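Local coordinates for protein lysyl oxidase (Pichia pastoris, PDB 1W7C) that probably oxidises primary amines, including peptidyl lysine side chains, to aldehydes, using copper and a topaquinone cofactor formed from one of its own tyrosines, at residues N546-E558 against R570-H582. Sequence-based numbering, arbitrary orientation. Where two conformers were deposited one is given.
Sequences NWPENGQGILLIE and RAYNIMPGGGGVH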
ATOM      1  N   ASN A 546       3.250  -8.083  17.148  1.00 15.38           N
ATOM      2  CA  ASN A 546       2.994  -6.791  16.548  1.00 14.85           C
ATOM      3  C   ASN A 546       4.134  -6.459  15.596  1.00 17.09           C
ATOM      4  O   ASN A 546       5.285  -6.797  15.875  1.00 16.80           O
ATOM      5  CB  ASN A 546       2.830  -5.730  17.626  1.00 16.00           C
ATOM      6  CG  ASN A 546       1.514  -5.906  18.408  1.00 15.51           C
ATOM      7  OD1 ASN A 546       0.490  -6.306  17.823  1.00 15.94           O
ATOM      8  ND2 ASN A 546       1.524  -5.558  19.661  1.00 18.52           N
ATOM      9  N   TRP A 547       3.794  -5.856  14.469  1.00 14.87           N
ATOM     10  CA  TRP A 547       4.819  -5.511  13.491  1.00 14.67           C
ATOM     11  C   TRP A 547       5.912  -4.620  14.147  1.00 14.63           C
ATOM     12  O   TRP A 547       5.620  -3.775  14.992  1.00 15.79           O
ATOM     13  CB  TRP A 547       4.183  -4.825  12.277  1.00 15.67           C
ATOM     14  CG  TRP A 547       3.168  -5.692  11.590  1.00 15.95           C
ATOM     15  CD1 TRP A 547       1.844  -5.398  11.369  1.00 14.36           C
ATOM     16  CD2 TRP A 547       3.394  -6.972  10.965  1.00 15.98           C
ATOM     17  NE1 TRP A 547       1.238  -6.442  10.732  1.00 15.67           N
ATOM     18  CE2 TRP A 547       2.159  -7.424  10.488  1.00 15.34           C
ATOM     19  CE3 TRP A 547       4.511  -7.798  10.805  1.00 17.73           C
ATOM     20  CZ2 TRP A 547       2.019  -8.613   9.752  1.00 17.95           C
ATOM     21  CZ3 TRP A 547       4.369  -9.000  10.117  1.00 19.12           C
ATOM     22  CH2 TRP A 547       3.135  -9.406   9.639  1.00 18.76           C
ATOM     23  N   PRO A 548       7.178  -4.827  13.781  1.00 14.73           N
ATOM     24  CA  PRO A 548       8.294  -4.232  14.516  1.00 16.27           C
ATOM     25  C   PRO A 548       8.440  -2.728  14.248  1.00 15.40           C
ATOM     26  O   PRO A 548       8.117  -2.223  13.144  1.00 15.80           O
ATOM     27  CB  PRO A 548       9.511  -4.977  13.962  1.00 18.08           C
ATOM     28  CG  PRO A 548       9.056  -5.397  12.564  1.00 18.90           C
ATOM     29  CD  PRO A 548       7.648  -5.792  12.783  1.00 16.10           C
ATOM     30  N   GLU A 549       8.932  -2.033  15.260  1.00 16.15           N
ATOM     31  CA  GLU A 549       9.221  -0.615  15.141  1.00 16.87           C
ATOM     32  C   GLU A 549      10.146  -0.402  13.946  1.00 15.13           C
ATOM     33  O   GLU A 549      11.114  -1.123  13.756  1.00 15.70           O
ATOM     34  CB  GLU A 549       9.874  -0.129  16.423  1.00 21.00           C
ATOM     35  CG  GLU A 549      10.128   1.367  16.454  0.50 21.31           C
ATOM     36  CD  GLU A 549      10.343   1.886  17.868  0.50 23.32           C
ATOM     37  OE1 GLU A 549      10.707   1.087  18.766  0.50 39.04           O
ATOM     38  OE2 GLU A 549      10.178   3.109  18.095  0.50 28.33           O
ATOM     39  N   ASN A 550       9.859   0.643  13.192  1.00 15.20           N
ATOM     40  CA  ASN A 550      10.637   1.011  12.007  1.00 13.89           C
ATOM     41  C   ASN A 550      10.785  -0.132  11.025  1.00 13.00           C
ATOM     42  O   ASN A 550      11.719  -0.161  10.232  1.00 14.66           O
ATOM     43  CB  ASN A 550      12.022   1.567  12.393  1.00 14.56           C
ATOM     44  CG  ASN A 550      12.707   2.243  11.207  1.00 14.39           C
ATOM     45  OD1 ASN A 550      12.084   3.002  10.463  1.00 14.63           O
ATOM     46  ND2 ASN A 550      14.020   2.002  11.066  1.00 14.61           N
ATOM     47  N   GLY A 551       9.838  -1.067  11.038  1.00 13.26           N
ATOM     48  CA  GLY A 551       9.868  -2.159  10.092  1.00 13.65           C
ATOM     49  C   GLY A 551      11.086  -3.065  10.217  1.00 13.40           C
ATOM     50  O   GLY A 551      11.429  -3.760   9.258  1.00 13.46           O
ATOM     51  N   GLN A 552      11.711  -3.116  11.368  1.00 13.71           N
ATOM     52  CA  GLN A 552      13.008  -3.783  11.548  1.00 13.70           C
ATOM     53  C   GLN A 552      12.874  -5.277  11.811  1.00 14.55           C
ATOM     54  O   GLN A 552      13.476  -5.836  12.749  1.00 15.80           O
ATOM     55  CB  GLN A 552      13.823  -3.092  12.633  1.00 14.23           C
ATOM     56  CG  GLN A 552      14.376  -1.759  12.097  1.00 15.91           C
ATOM     57  CD  GLN A 552      15.284  -0.994  13.038  1.00 16.08           C
ATOM     58  OE1 GLN A 552      15.301   0.240  12.950  1.00 16.30           O
ATOM     59  NE2 GLN A 552      16.086  -1.690  13.881  1.00 17.18           N
ATOM     60  N   GLY A 553      12.155  -5.964  10.939  1.00 14.55           N
ATOM     61  CA  GLY A 553      12.087  -7.408  11.013  1.00 15.51           C
ATOM     62  C   GLY A 553      11.324  -7.947   9.814  1.00 14.46           C
ATOM     63  O   GLY A 553      10.546  -7.218   9.181  1.00 15.37           O
ATOM     64  N   ILE A 554      11.585  -9.211   9.513  1.00 15.00           N
ATOM     65  CA  ILE A 554      10.894  -9.990   8.456  1.00 15.09           C
ATOM     66  C   ILE A 554      10.352 -11.253   9.095  1.00 14.33           C
ATOM     67  O   ILE A 554      11.107 -12.000   9.711  1.00 17.13           O
ATOM     68  CB  ILE A 554      11.891 -10.361   7.302  1.00 15.53           C
ATOM     69  CG1 ILE A 554      12.327  -9.086   6.557  1.00 17.96           C
ATOM     70  CG2 ILE A 554      11.317 -11.431   6.358  1.00 17.20           C
ATOM     71  CD1 ILE A 554      13.488  -9.306   5.575  1.00 22.67           C
ATOM     72  N   LEU A 555       9.051 -11.481   8.935  1.00 12.81           N
ATOM     73  CA  LEU A 555       8.351 -12.649   9.514  1.00 12.71           C
ATOM     74  C   LEU A 555       8.172 -13.727   8.445  1.00 11.63           C
ATOM     75  O   LEU A 555       7.619 -13.488   7.371  1.00 12.89           O
ATOM     76  CB  LEU A 555       6.973 -12.274  10.039  1.00 15.02           C
ATOM     77  CG  LEU A 555       6.127 -13.409  10.630  1.00 18.11           C
ATOM     78  CD1 LEU A 555       6.737 -13.979  11.837  1.00 21.56           C
ATOM     79  CD2 LEU A 555       4.716 -12.905  10.928  1.00 21.45           C
ATOM     80  N   LEU A 556       8.609 -14.936   8.779  1.00 13.59           N
ATOM     81  CA  LEU A 556       8.577 -16.069   7.885  1.00 13.15           C
ATOM     82  C   LEU A 556       7.793 -17.242   8.448  1.00 13.75           C
ATOM     83  O   LEU A 556       7.899 -17.550   9.640  1.00 13.96           O
ATOM     84  CB  LEU A 556       9.995 -16.571   7.550  1.00 13.25           C
ATOM     85  CG  LEU A 556      11.006 -15.604   6.958  1.00 14.55           C
ATOM     86  CD1 LEU A 556      12.345 -16.277   6.777  1.00 16.68           C
ATOM     87  CD2 LEU A 556      10.485 -14.971   5.671  1.00 14.88           C
ATOM     88  N   ILE A 557       7.109 -17.954   7.554  1.00 13.96           N
ATOM     89  CA  ILE A 557       6.742 -19.325   7.765  1.00 13.37           C
ATOM     90  C   ILE A 557       7.658 -20.180   6.898  1.00 13.17           C
ATOM     91  O   ILE A 557       7.652 -20.074   5.682  1.00 14.38           O
ATOM     92  CB  ILE A 557       5.275 -19.590   7.454  1.00 13.88           C
ATOM     93  CG1 ILE A 557       4.348 -18.647   8.254  1.00 15.07           C
ATOM     94  CG2 ILE A 557       4.934 -21.072   7.682  1.00 14.75           C
ATOM     95  CD1 ILE A 557       4.427 -18.711   9.739  1.00 15.52           C
ATOM     96  N   GLU A 558       8.464 -21.006   7.566  1.00 13.98           N
ATOM     97  CA  GLU A 558       9.467 -21.855   6.922  1.00 14.52           C
ATOM     98  C   GLU A 558       9.028 -23.315   6.918  1.00 13.66           C
ATOM     99  O   GLU A 558       8.391 -23.791   7.854  1.00 15.72           O
ATOM    100  CB  GLU A 558      10.783 -21.823   7.742  1.00 15.32           C
ATOM    101  CG  GLU A 558      11.432 -20.459   7.886  1.00 15.56           C
ATOM    102  CD  GLU A 558      12.714 -20.520   8.690  1.00 15.23           C
ATOM    103  OE1 GLU A 558      13.088 -21.618   9.228  1.00 17.94           O
ATOM    104  OE2 GLU A 558      13.381 -19.443   8.864  1.00 16.72           O
ATOM    105  N   ARG A 570      12.922 -23.314   2.830  1.00 15.58           N
ATOM    106  CA  ARG A 570      11.915 -22.765   1.935  1.00 14.87           C
ATOM    107  C   ARG A 570      10.922 -21.990   2.793  1.00 14.37           C
ATOM    108  O   ARG A 570      10.469 -22.484   3.815  1.00 15.47           O
ATOM    109  CB  ARG A 570      11.182 -23.894   1.224  1.00 15.94           C
ATOM    110  CG  ARG A 570      12.061 -24.725   0.316  1.00 16.26           C
ATOM    111  CD  ARG A 570      11.310 -25.737  -0.463  1.00 17.37           C
ATOM    112  NE  ARG A 570      10.618 -25.097  -1.549  1.00 16.48           N
ATOM    113  CZ  ARG A 570       9.684 -25.686  -2.287  1.00 17.13           C
ATOM    114  NH1 ARG A 570       9.280 -26.917  -2.024  1.00 17.40           N
ATOM    115  NH2 ARG A 570       9.177 -25.050  -3.298  1.00 19.63           N
ATOM    116  N   ALA A 571      10.583 -20.755   2.390  1.00 13.75           N
ATOM    117  CA  ALA A 571       9.744 -19.920   3.256  1.00 13.19           C
ATOM    118  C   ALA A 571       8.824 -19.020   2.461  1.00 13.22           C
ATOM    119  O   ALA A 571       9.032 -18.765   1.283  1.00 13.47           O
ATOM    120  CB  ALA A 571      10.617 -19.093   4.194  1.00 14.96           C
ATOM    121  N   TYR A 572       7.785 -18.551   3.144  1.00 13.49           N
ATOM    122  CA  TYR A 572       6.961 -17.440   2.695  1.00 12.86           C
ATOM    123  C   TYR A 572       7.033 -16.359   3.754  1.00 12.93           C
ATOM    124  O   TYR A 572       6.997 -16.630   4.960  1.00 14.46           O
ATOM    125  CB  TYR A 572       5.491 -17.853   2.408  1.00 13.90           C
ATOM    126  CG  TYR A 572       5.198 -18.087   0.946  1.00 13.52           C
ATOM    127  CD1 TYR A 572       5.691 -19.203   0.277  1.00 13.65           C
ATOM    128  CD2 TYR A 572       4.446 -17.179   0.211  1.00 13.94           C
ATOM    129  CE1 TYR A 572       5.462 -19.377  -1.067  1.00 13.23           C
ATOM    130  CE2 TYR A 572       4.188 -17.364  -1.142  1.00 14.46           C
ATOM    131  CZ  TYR A 572       4.702 -18.465  -1.802  1.00 13.46           C
ATOM    132  OH  TYR A 572       4.489 -18.692  -3.131  1.00 14.98           O
ATOM    133  N   ASN A 573       7.160 -15.128   3.265  1.00 13.27           N
ATOM    134  CA  ASN A 573       7.180 -13.936   4.121  1.00 13.98           C
ATOM    135  C   ASN A 573       5.782 -13.359   4.171  1.00 13.07           C
ATOM    136  O   ASN A 573       5.197 -13.099   3.128  1.00 13.89           O
ATOM    137  CB  ASN A 573       8.219 -12.964   3.519  1.00 13.76           C
ATOM    138  CG  ASN A 573       8.208 -11.552   4.072  1.00 15.28           C
ATOM    139  OD1 ASN A 573       8.543 -10.626   3.306  1.00 17.35           O
ATOM    140  ND2 ASN A 573       7.940 -11.366   5.332  1.00 14.66           N
ATOM    141  N   ILE A 574       5.299 -13.177   5.403  1.00 12.36           N
ATOM    142  CA  ILE A 574       4.050 -12.440   5.657  1.00 14.19           C
ATOM    143  C   ILE A 574       4.450 -10.980   5.833  1.00 13.73           C
ATOM    144  O   ILE A 574       5.055 -10.621   6.854  1.00 14.31           O
ATOM    145  CB  ILE A 574       3.320 -12.947   6.905  1.00 14.07           C
ATOM    146  CG1 ILE A 574       3.093 -14.464   6.839  1.00 14.43           C
ATOM    147  CG2 ILE A 574       2.006 -12.191   7.054  1.00 14.77           C
ATOM    148  CD1 ILE A 574       2.449 -15.040   8.097  1.00 16.21           C
ATOM    149  N   MET A 575       4.139 -10.165   4.816  1.00 13.93           N
ATOM    150  CA  MET A 575       4.651  -8.783   4.703  1.00 15.87           C
ATOM    151  C   MET A 575       3.452  -7.847   4.921  1.00 14.79           C
ATOM    152  O   MET A 575       2.516  -7.863   4.138  1.00 16.09           O
ATOM    153  CB  MET A 575       5.216  -8.623   3.271  1.00 19.84           C
ATOM    154  CG  MET A 575       5.702  -7.230   3.002  0.70 25.09           C
ATOM    155  SD  MET A 575       6.277  -6.996   1.303  0.70 42.49           S
ATOM    156  CE  MET A 575       6.751  -8.555   0.934  0.70 29.17           C
ATOM    157  N   PRO A 576       3.474  -7.010   5.951  1.00 16.49           N
ATOM    158  CA  PRO A 576       2.376  -6.052   6.117  1.00 15.14           C
ATOM    159  C   PRO A 576       2.397  -4.967   5.056  1.00 15.22           C
ATOM    160  O   PRO A 576       3.449  -4.554   4.620  1.00 18.30           O
ATOM    161  CB  PRO A 576       2.624  -5.455   7.488  1.00 19.22           C
ATOM    162  CG  PRO A 576       4.134  -5.583   7.676  1.00 21.05           C
ATOM    163  CD  PRO A 576       4.517  -6.885   6.999  1.00 18.37           C
ATOM    164  N   GLY A 577       1.224  -4.570   4.603  1.00 15.71           N
ATOM    165  CA  GLY A 577       1.043  -3.358   3.828  1.00 18.07           C
ATOM    166  C   GLY A 577       0.395  -2.339   4.746  1.00 19.27           C
ATOM    167  O   GLY A 577       0.559  -2.338   5.959  1.00 22.73           O
ATOM    168  N   GLY A 578      -0.425  -1.502   4.178  1.00 24.72           N
ATOM    169  CA  GLY A 578      -1.175  -0.585   4.993  1.00 23.45           C
ATOM    170  C   GLY A 578      -2.198  -1.255   5.856  1.00 16.26           C
ATOM    171  O   GLY A 578      -2.583  -2.382   5.675  1.00 17.44           O
ATOM    172  N   GLY A 579      -2.562  -0.552   6.906  1.00 15.94           N
ATOM    173  CA  GLY A 579      -3.595  -1.034   7.790  1.00 15.45           C
ATOM    174  C   GLY A 579      -3.171  -2.151   8.690  1.00 13.89           C
ATOM    175  O   GLY A 579      -3.968  -2.952   9.133  1.00 14.42           O
ATOM    176  N   GLY A 580      -1.892  -2.150   9.050  1.00 13.85           N
ATOM    177  CA  GLY A 580      -1.384  -3.109   9.989  1.00 14.67           C
ATOM    178  C   GLY A 580      -1.578  -2.607  11.424  1.00 13.95           C
ATOM    179  O   GLY A 580      -0.627  -2.387  12.173  1.00 15.34           O
ATOM    180  N   VAL A 581      -2.852  -2.483  11.820  1.00 13.41           N
ATOM    181  CA  VAL A 581      -3.248  -1.988  13.120  1.00 13.94           C
ATOM    182  C   VAL A 581      -4.270  -2.907  13.774  1.00 13.54           C
ATOM    183  O   VAL A 581      -4.944  -3.678  13.124  1.00 15.32           O
ATOM    184  CB  VAL A 581      -3.783  -0.547  13.062  1.00 15.44           C
ATOM    185  CG1 VAL A 581      -2.771   0.412  12.355  1.00 16.56           C
ATOM    186  CG2 VAL A 581      -5.113  -0.472  12.366  1.00 16.96           C
ATOM    187  N   HIS A 582      -4.330  -2.814  15.100  1.00 13.32           N
ATOM    188  CA  HIS A 582      -5.244  -3.569  15.930  1.00 13.66           C
ATOM    189  C   HIS A 582      -6.067  -2.622  16.815  1.00 13.36           C
ATOM    190  O   HIS A 582      -5.898  -1.402  16.757  1.00 13.76           O
ATOM    191  CB  HIS A 582      -4.473  -4.608  16.770  1.00 13.78           C
ATOM    192  CG  HIS A 582      -3.432  -4.025  17.666  1.00 13.48           C
ATOM    193  ND1 HIS A 582      -3.718  -3.262  18.775  1.00 14.14           N
ATOM    194  CD2 HIS A 582      -2.084  -4.040  17.565  1.00 15.28           C
ATOM    195  CE1 HIS A 582      -2.584  -2.856  19.336  1.00 16.22           C
ATOM    196  NE2 HIS A 582      -1.582  -3.304  18.611  1.00 16.06           N
TER
HETATM  197  O   HOH W   1       7.402  -9.457   7.600  1.00 14.84           O
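An antiparallel strand pair in the catalytic beta-domain joins 553-558 to 570-576, and W547, in the loop leading into the first strand, packs on P576 at the end of the second. The register is fixed by I557 and Y572, a hydrogen-bonded pair with I557 N to Y572 O at 2.9 Å and Y572 N to I557 O at 3.0 Å. Toward P576 the pairing opens, and N573 fills in. With chi1 at 168° carrying CG opposite the backbone N, N573 brings ND2 to L555 O at 3.0 Å, with the acceptor nearly in the amide plane. I574 N reaches the same oxygen from the other face of the carbonyl, so two donors grip it. A water takes over where direct pairing fails: it accepts from L555 N and N573 ND2 and donates to I574 O at 2.7 Å, satisfying polar groups of both strands.

On one face of the pair, L556 CD2 lies on N573 CB (3.7 Å); on the other, I574 CD1 meets I557 CG1, and the I557 side chain also neighbours L498 and I644 of a calcium site. Beyond the strands, the P576 ring covers one face of the W547 indole. P576 CB stands 3.7 Å from the centroid of the five-membered ring of W547, 14° off its normal, a CH-pi contact, while G580 O sits at the indole edge and W547 CH2 lies 4.0 Å from I574 CG2. Replacing W547 by an alanine is likely to open a gap beside P576 and I574, the proline losing its aromatic partner. L602 also packs against the indole, and N550 bonds to H582 N of the second subunit, placing these loops at the dimer interface. Paired strands flanked by interface loops fit the dimeric beta-sandwich of copper amine oxidases.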